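Local coordinates for cystathionine beta-lyase family protein, YNBB B.subtilis ortholog (Clostridium acetobutylicum, PDB 3HVY) that is a putative pyridoxal-phosphate-dependent cystathionine beta-lyase family enzyme involved in aluminium resistance, probably acting on sulphur-containing amino acids, at the interface of chains A and B. Coordinates in Å, arbitrary orientation; residue numbers count along the deposited sequence, not the author numbering. Chains: chain A/B, Cystathionine beta-lyase family protein, YNBB B.subtilis ortholog.

Contact 1: the interface of chains A and B. Residues chain A 355-357, 409-410, 412-413; chain B 46, 50, 295.
Ring packing between A:His413 and B:Phe295 centres a two-fold symmetric interface between identical subunits, helping to join chains A and B into a pair that probably reflects the dimer usual among enzymes of this fold type. The phenyl group points its tip at the imidazole: CZ of B:Phe295 stands over the middle of one imidazole face, 3.7 Å from CG of A:His413, with the planes 85° apart. The imidazole is kept from turning by a bond made within its own chain, NE2 of A:His413 donating to the main-chain O of A:Ala355 at 2.8 Å. That acceptor lies almost in the ring plane, so the bond holds the ring from its edge and fixes which face it turns to the phenyl group. CG of A:His413 is anti to its backbone N (chi1 -174°), which carries the ring from its helix toward this acceptor.

B:Phe295 is sandwiched in turn. The amide NE2 of B:Gln46 sits 3.6 Å above the centre of one face, and A:Pro357 covers the other toward the rim, its CB 3.7 Å from CE1 of B:Phe295. Beside the proline, CD1 of B:Leu50 packs on CA of A:Pro357 at 3.7 Å.

The polar half of the patch turns on the B:Gln46 amide. Its chain bends at chi2 (78°), NE2 is tied to the carbonyl O of its own B:Phe295, and OE1 meets A:Thr410 tip to tip. The hydroxyl OG1 of A:Thr410 donates to OE1 of B:Gln46 at 3.0 Å from above the carbonyl plane, while accepting the backbone N-H of A:His413. A water also links OE1 of B:Gln46 with OD2 of A:Asp412.

Chain A supplies the start of helix 411-423, the loop before it and the loop after helix 342-354; chain B supplies the long helices 18-55 and 287-318.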
ATOM      1  N   ALA A 355      -2.582 -29.901   0.332  1.00 31.51           N
ATOM      2  CA  ALA A 355      -1.361 -29.631   1.091  1.00 30.61           C
ATOM      3  C   ALA A 355      -1.068 -28.152   1.097  1.00 31.36           C
ATOM      4  O   ALA A 355      -0.024 -27.733   1.608  1.00 31.63           O
ATOM      5  CB  ALA A 355      -0.199 -30.342   0.461  1.00 31.06           C
ATOM      6  N   SER A 356      -1.940 -27.368   0.480  1.00 30.46           N
ATOM      7  CA  SER A 356      -1.657 -25.932   0.309  1.00 30.78           C
ATOM      8  C   SER A 356      -2.154 -25.122   1.481  1.00 30.51           C
ATOM      9  O   SER A 356      -3.124 -25.491   2.110  1.00 28.11           O
ATOM     10  CB  SER A 356      -2.288 -25.412  -0.981  1.00 32.44           C
ATOM     11  OG  SER A 356      -1.722 -26.087  -2.126  1.00 32.70           O
ATOM     12  N   PRO A 357      -1.440 -24.047   1.825  1.00 31.00           N
ATOM     13  CA  PRO A 357      -1.886 -23.220   2.961  1.00 32.30           C
ATOM     14  C   PRO A 357      -3.139 -22.340   2.689  1.00 32.12           C
ATOM     15  O   PRO A 357      -3.890 -22.038   3.619  1.00 30.70           O
ATOM     16  CB  PRO A 357      -0.659 -22.327   3.239  1.00 32.42           C
ATOM     17  CG  PRO A 357       0.065 -22.227   1.940  1.00 34.32           C
ATOM     18  CD  PRO A 357      -0.173 -23.603   1.260  1.00 29.98           C
ATOM     19  N   LEU A 409       7.881 -22.845  -1.189  1.00 33.32           N
ATOM     20  CA  LEU A 409       8.540 -21.738  -0.525  1.00 34.71           C
ATOM     21  C   LEU A 409       9.573 -22.303   0.459  1.00 35.79           C
ATOM     22  O   LEU A 409      10.575 -21.690   0.705  1.00 35.39           O
ATOM     23  CB  LEU A 409       7.545 -20.833   0.179  1.00 33.65           C
ATOM     24  CG  LEU A 409       6.604 -19.952  -0.664  1.00 33.53           C
ATOM     25  CD1 LEU A 409       5.613 -19.255   0.307  1.00 34.09           C
ATOM     26  CD2 LEU A 409       7.374 -18.929  -1.493  1.00 32.02           C
ATOM     27  N   THR A 410       9.315 -23.498   0.984  1.00 34.22           N
ATOM     28  CA  THR A 410      10.277 -24.218   1.786  1.00 31.19           C
ATOM     29  C   THR A 410      10.223 -25.679   1.332  1.00 30.92           C
ATOM     30  O   THR A 410       9.203 -26.169   0.831  1.00 29.66           O
ATOM     31  CB  THR A 410       9.970 -24.157   3.289  1.00 36.18           C
ATOM     32  OG1 THR A 410       8.845 -24.983   3.535  1.00 30.84           O
ATOM     33  CG2 THR A 410       9.667 -22.739   3.750  1.00 31.04           C
ATOM     34  N   ASP A 412      10.426 -28.208   3.279  1.00 26.98           N
ATOM     35  CA  ASP A 412       9.471 -28.943   4.142  1.00 28.27           C
ATOM     36  C   ASP A 412       8.057 -28.926   3.547  1.00 28.05           C
ATOM     37  O   ASP A 412       7.348 -29.906   3.583  1.00 29.00           O
ATOM     38  CB  ASP A 412       9.405 -28.336   5.546  1.00 30.14           C
ATOM     39  CG  ASP A 412      10.615 -28.700   6.423  1.00 29.72           C
ATOM     40  OD1 ASP A 412      10.970 -29.873   6.482  1.00 31.74           O
ATOM     41  OD2 ASP A 412      11.171 -27.796   7.084  1.00 31.45           O
ATOM     42  N   HIS A 413       7.637 -27.781   3.032  1.00 27.12           N
ATOM     43  CA  HIS A 413       6.318 -27.709   2.449  1.00 29.43           C
ATOM     44  C   HIS A 413       6.211 -28.606   1.191  1.00 28.89           C
ATOM     45  O   HIS A 413       5.278 -29.403   1.060  1.00 28.01           O
ATOM     46  CB  HIS A 413       5.915 -26.239   2.148  1.00 29.30           C
ATOM     47  CG  HIS A 413       4.500 -26.117   1.672  1.00 28.71           C
ATOM     48  ND1 HIS A 413       4.123 -25.282   0.643  1.00 32.18           N
ATOM     49  CD2 HIS A 413       3.384 -26.783   2.050  1.00 30.82           C
ATOM     50  CE1 HIS A 413       2.827 -25.416   0.432  1.00 31.77           C
ATOM     51  NE2 HIS A 413       2.359 -26.338   1.256  1.00 28.40           N
TER
ATOM     52  N   GLN B  46       6.672 -26.360  10.760  1.00 30.57           N
ATOM     53  CA  GLN B  46       6.051 -26.024   9.474  1.00 31.24           C
ATOM     54  C   GLN B  46       4.680 -26.697   9.380  1.00 30.19           C
ATOM     55  O   GLN B  46       3.722 -26.103   8.875  1.00 29.35           O
ATOM     56  CB  GLN B  46       6.918 -26.459   8.294  1.00 33.30           C
ATOM     57  CG  GLN B  46       6.340 -26.116   6.957  1.00 35.66           C
ATOM     58  CD  GLN B  46       6.547 -24.695   6.636  1.00 36.26           C
ATOM     59  OE1 GLN B  46       7.645 -24.318   6.244  1.00 35.76           O
ATOM     60  NE2 GLN B  46       5.503 -23.873   6.795  1.00 31.45           N
ATOM     61  N   LEU B  50       0.977 -25.076   9.038  1.00 28.72           N
ATOM     62  CA  LEU B  50       0.162 -25.476   7.874  1.00 27.19           C
ATOM     63  C   LEU B  50      -1.196 -25.920   8.337  1.00 30.65           C
ATOM     64  O   LEU B  50      -2.216 -25.522   7.789  1.00 30.86           O
ATOM     65  CB  LEU B  50       0.846 -26.546   7.062  1.00 23.11           C
ATOM     66  CG  LEU B  50       0.094 -27.133   5.858  1.00 32.29           C
ATOM     67  CD1 LEU B  50      -0.294 -26.054   4.814  1.00 32.46           C
ATOM     68  CD2 LEU B  50       0.907 -28.253   5.248  1.00 31.46           C
ATOM     69  N   PHE B 295       3.763 -18.218   7.588  1.00 29.77           N
ATOM     70  CA  PHE B 295       3.962 -19.486   6.948  1.00 28.68           C
ATOM     71  C   PHE B 295       5.452 -19.805   6.731  1.00 30.46           C
ATOM     72  O   PHE B 295       5.865 -20.960   6.809  1.00 30.52           O
ATOM     73  CB  PHE B 295       3.190 -19.552   5.620  1.00 28.89           C
ATOM     74  CG  PHE B 295       3.199 -20.930   4.993  1.00 23.53           C
ATOM     75  CD1 PHE B 295       2.407 -21.961   5.543  1.00 35.57           C
ATOM     76  CD2 PHE B 295       4.017 -21.231   3.920  1.00 36.19           C
ATOM     77  CE1 PHE B 295       2.421 -23.215   5.000  1.00 34.26           C
ATOM     78  CE2 PHE B 295       4.008 -22.489   3.369  1.00 34.67           C
ATOM     79  CZ  PHE B 295       3.231 -23.482   3.916  1.00 30.88           C
TER
HETATM   80  O   HOH W   1      10.404 -25.239   6.750  1.00 41.30           O

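Contact 2: the interface of chains A and B. Residues chain A 42-43, 46-47, 295, 299; chain B 410, 412-413, 416.
B:Asp412 pushes its carboxylate against the A:Arg42, A:Glu43 and A:Gln46 stretch of one helix, and its side chain shows how a short acid can serve several partners. CB rests on CG of A:Gln46 at 3.8 Å. From there CG of B:Asp412 runs anti to its carbonyl carbon (chi1 -78°) and lies 3.9 Å from CA of A:Glu43, bringing the two oxygens to the helix surface.

OD2 takes the salt bridge, with NE of A:Arg42 at 2.8 Å on its syn side. The bond is bent, 131° at the hydrogen, and guanidinium and carboxylate planes stand 62° apart, so the guanidinium meets the carboxylate obliquely, through NE, and not as a flat two-pronged pair. OD1 passes by CB of A:Glu43 and binds a water that NH2 of A:Arg42 also holds, adding an indirect link. The carboxylate of A:Glu43 lies nearby, and A:Arg42 may offset the like charges.

A second water joins OD2 of B:Asp412 to OE1 of A:Gln46; that amide oxygen also takes the hydroxyl bond of B:Thr410, as in the twin. The methyl CG2 of B:Thr410 slides past A:His299, 3.6 Å from its ring atom CG.

The acid belongs to the first turn of helix 411-422 in chain B, laid against helices 18-55 and 287-317 of chain A.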
ATOM      1  N   ARG A  42      23.786 -22.554  -4.363  1.00 26.67           N
ATOM      2  CA  ARG A  42      22.987 -21.589  -3.614  1.00 27.02           C
ATOM      3  C   ARG A  42      23.897 -20.588  -2.930  1.00 28.88           C
ATOM      4  O   ARG A  42      23.679 -19.393  -2.986  1.00 29.30           O
ATOM      5  CB  ARG A  42      22.174 -22.311  -2.524  1.00 26.68           C
ATOM      6  CG  ARG A  42      21.256 -21.423  -1.739  1.00 27.46           C
ATOM      7  CD  ARG A  42      20.495 -22.190  -0.677  1.00 27.26           C
ATOM      8  NE  ARG A  42      21.406 -22.738   0.301  1.00 30.37           N
ATOM      9  CZ  ARG A  42      21.115 -23.703   1.161  1.00 31.94           C
ATOM     10  NH1 ARG A  42      19.932 -24.279   1.192  1.00 32.99           N
ATOM     11  NH2 ARG A  42      22.063 -24.110   1.986  1.00 34.45           N
ATOM     12  N   GLU A  43      24.958 -21.085  -2.304  1.00 30.34           N
ATOM     13  CA  GLU A  43      25.938 -20.193  -1.647  1.00 29.61           C
ATOM     14  C   GLU A  43      26.582 -19.191  -2.614  1.00 32.16           C
ATOM     15  O   GLU A  43      26.723 -17.998  -2.308  1.00 31.25           O
ATOM     16  CB  GLU A  43      27.036 -21.042  -1.025  1.00 30.41           C
ATOM     17  CG  GLU A  43      28.216 -20.284  -0.429  1.00 35.82           C
ATOM     18  CD  GLU A  43      29.247 -21.266   0.154  1.00 39.97           C
ATOM     19  OE1 GLU A  43      29.925 -21.938  -0.648  1.00 40.67           O
ATOM     20  OE2 GLU A  43      29.338 -21.377   1.403  1.00 41.91           O
ATOM     21  N   GLN A  46      23.841 -16.702  -3.683  1.00 30.03           N
ATOM     22  CA  GLN A  46      23.560 -15.808  -2.576  1.00 31.01           C
ATOM     23  C   GLN A  46      24.595 -14.689  -2.527  1.00 29.74           C
ATOM     24  O   GLN A  46      24.250 -13.513  -2.365  1.00 31.41           O
ATOM     25  CB  GLN A  46      23.547 -16.561  -1.229  1.00 31.71           C
ATOM     26  CG  GLN A  46      23.235 -15.613  -0.052  1.00 36.76           C
ATOM     27  CD  GLN A  46      21.799 -15.149  -0.066  1.00 37.73           C
ATOM     28  OE1 GLN A  46      20.946 -15.835   0.471  1.00 34.55           O
ATOM     29  NE2 GLN A  46      21.532 -13.965  -0.649  1.00 30.74           N
ATOM     30  N   LEU A  47      25.858 -15.051  -2.730  1.00 31.72           N
ATOM     31  CA  LEU A  47      26.931 -14.100  -2.669  1.00 30.43           C
ATOM     32  C   LEU A  47      26.873 -13.171  -3.866  1.00 31.03           C
ATOM     33  O   LEU A  47      27.122 -11.964  -3.748  1.00 32.70           O
ATOM     34  CB  LEU A  47      28.295 -14.820  -2.624  1.00 32.20           C
ATOM     35  CG  LEU A  47      29.561 -13.933  -2.695  1.00 35.42           C
ATOM     36  CD1 LEU A  47      29.641 -12.892  -1.587  1.00 32.43           C
ATOM     37  CD2 LEU A  47      30.873 -14.823  -2.732  1.00 28.88           C
ATOM     38  N   PHE A 295      16.740 -10.807  -2.854  1.00 28.28           N
ATOM     39  CA  PHE A 295      17.735 -11.281  -1.894  1.00 29.42           C
ATOM     40  C   PHE A 295      17.476 -12.727  -1.454  1.00 29.63           C
ATOM     41  O   PHE A 295      18.397 -13.490  -1.272  1.00 31.65           O
ATOM     42  CB  PHE A 295      17.794 -10.340  -0.679  1.00 30.12           C
ATOM     43  CG  PHE A 295      18.970 -10.604   0.225  1.00 32.91           C
ATOM     44  CD1 PHE A 295      20.240 -10.276  -0.180  1.00 31.35           C
ATOM     45  CD2 PHE A 295      18.808 -11.231   1.432  1.00 32.67           C
ATOM     46  CE1 PHE A 295      21.333 -10.515   0.615  1.00 37.08           C
ATOM     47  CE2 PHE A 295      19.894 -11.478   2.236  1.00 37.31           C
ATOM     48  CZ  PHE A 295      21.180 -11.128   1.798  1.00 29.04           C
ATOM     49  N   HIS A 299      17.940 -18.571  -2.370  1.00 27.20           N
ATOM     50  CA  HIS A 299      17.566 -19.578  -1.368  1.00 27.41           C
ATOM     51  C   HIS A 299      16.281 -20.292  -1.685  1.00 27.68           C
ATOM     52  O   HIS A 299      16.226 -21.531  -1.688  1.00 30.54           O
ATOM     53  CB  HIS A 299      17.479 -18.930  -0.002  1.00 28.47           C
ATOM     54  CG  HIS A 299      17.152 -19.877   1.099  1.00 30.03           C
ATOM     55  ND1 HIS A 299      18.120 -20.551   1.813  1.00 29.27           N
ATOM     56  CD2 HIS A 299      15.959 -20.242   1.629  1.00 29.70           C
ATOM     57  CE1 HIS A 299      17.530 -21.326   2.711  1.00 30.65           C
ATOM     58  NE2 HIS A 299      16.223 -21.158   2.620  1.00 28.75           N
TER
ATOM     59  N   THR B 410      18.708 -16.083   5.463  1.00 32.87           N
ATOM     60  CA  THR B 410      19.209 -17.362   5.018  1.00 30.54           C
ATOM     61  C   THR B 410      20.479 -17.671   5.792  1.00 32.60           C
ATOM     62  O   THR B 410      21.144 -16.768   6.269  1.00 32.62           O
ATOM     63  CB  THR B 410      19.493 -17.370   3.522  1.00 34.97           C
ATOM     64  OG1 THR B 410      20.662 -16.558   3.229  1.00 29.35           O
ATOM     65  CG2 THR B 410      18.229 -16.844   2.771  1.00 32.98           C
ATOM     66  N   ASP B 412      23.078 -18.989   4.477  1.00 27.26           N
ATOM     67  CA  ASP B 412      24.193 -18.574   3.661  1.00 29.09           C
ATOM     68  C   ASP B 412      24.563 -17.152   4.016  1.00 32.36           C
ATOM     69  O   ASP B 412      25.746 -16.842   4.052  1.00 33.93           O
ATOM     70  CB  ASP B 412      23.880 -18.681   2.177  1.00 27.06           C
ATOM     71  CG  ASP B 412      23.955 -20.106   1.659  1.00 30.78           C
ATOM     72  OD1 ASP B 412      24.927 -20.816   1.961  1.00 32.09           O
ATOM     73  OD2 ASP B 412      23.021 -20.534   0.940  1.00 37.26           O
ATOM     74  N   HIS B 413      23.570 -16.278   4.224  1.00 30.46           N
ATOM     75  CA  HIS B 413      23.869 -14.897   4.600  1.00 30.10           C
ATOM     76  C   HIS B 413      24.524 -14.811   5.983  1.00 27.87           C
ATOM     77  O   HIS B 413      25.549 -14.162   6.131  1.00 30.76           O
ATOM     78  CB  HIS B 413      22.632 -13.999   4.499  1.00 31.24           C
ATOM     79  CG  HIS B 413      22.926 -12.545   4.720  1.00 31.24           C
ATOM     80  ND1 HIS B 413      22.110 -11.720   5.469  1.00 29.15           N
ATOM     81  CD2 HIS B 413      23.956 -11.771   4.292  1.00 31.60           C
ATOM     82  CE1 HIS B 413      22.644 -10.516   5.523  1.00 32.83           C
ATOM     83  NE2 HIS B 413      23.767 -10.517   4.819  1.00 31.48           N
ATOM     84  N   LEU B 416      28.073 -16.133   5.907  1.00 30.51           N
ATOM     85  CA  LEU B 416      28.994 -15.196   5.219  1.00 35.33           C
ATOM     86  C   LEU B 416      29.353 -13.963   6.043  1.00 32.10           C
ATOM     87  O   LEU B 416      30.530 -13.515   6.088  1.00 29.01           O
ATOM     88  CB  LEU B 416      28.400 -14.750   3.888  1.00 36.47           C
ATOM     89  CG  LEU B 416      28.316 -15.833   2.813  1.00 45.12           C
ATOM     90  CD1 LEU B 416      27.557 -15.276   1.576  1.00 47.30           C
ATOM     91  CD2 LEU B 416      29.687 -16.392   2.435  1.00 51.78           C
TER
HETATM   92  O   HOH W   2      20.982 -20.735   2.980  1.00 30.95           O
HETATM   93  O   HOH W   3      24.721 -23.368   1.084  1.00 31.38           O
HETATM   94  O   HOH W   4      20.846 -18.766   0.538  1.00 34.03           O

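Contact 1 and contact 2 are twins under the two-fold relating the subunits, their C-alpha centres about 21 Å apart. Residues 46, 295, 410, 412 and 413 appear in both with the chains exchanged, so each subunit gives the start of its helix 411-423 (411-422 in chain B) at one patch and its two long helices at the other. The apolar flank toward the proline loop is seen in contact 1, and the charged, watered flank in contact 2; by symmetry each joint has both. Together they hold the pair at two symmetric places within a wider interface; the deposited assembly holds four copies, two of them joined here.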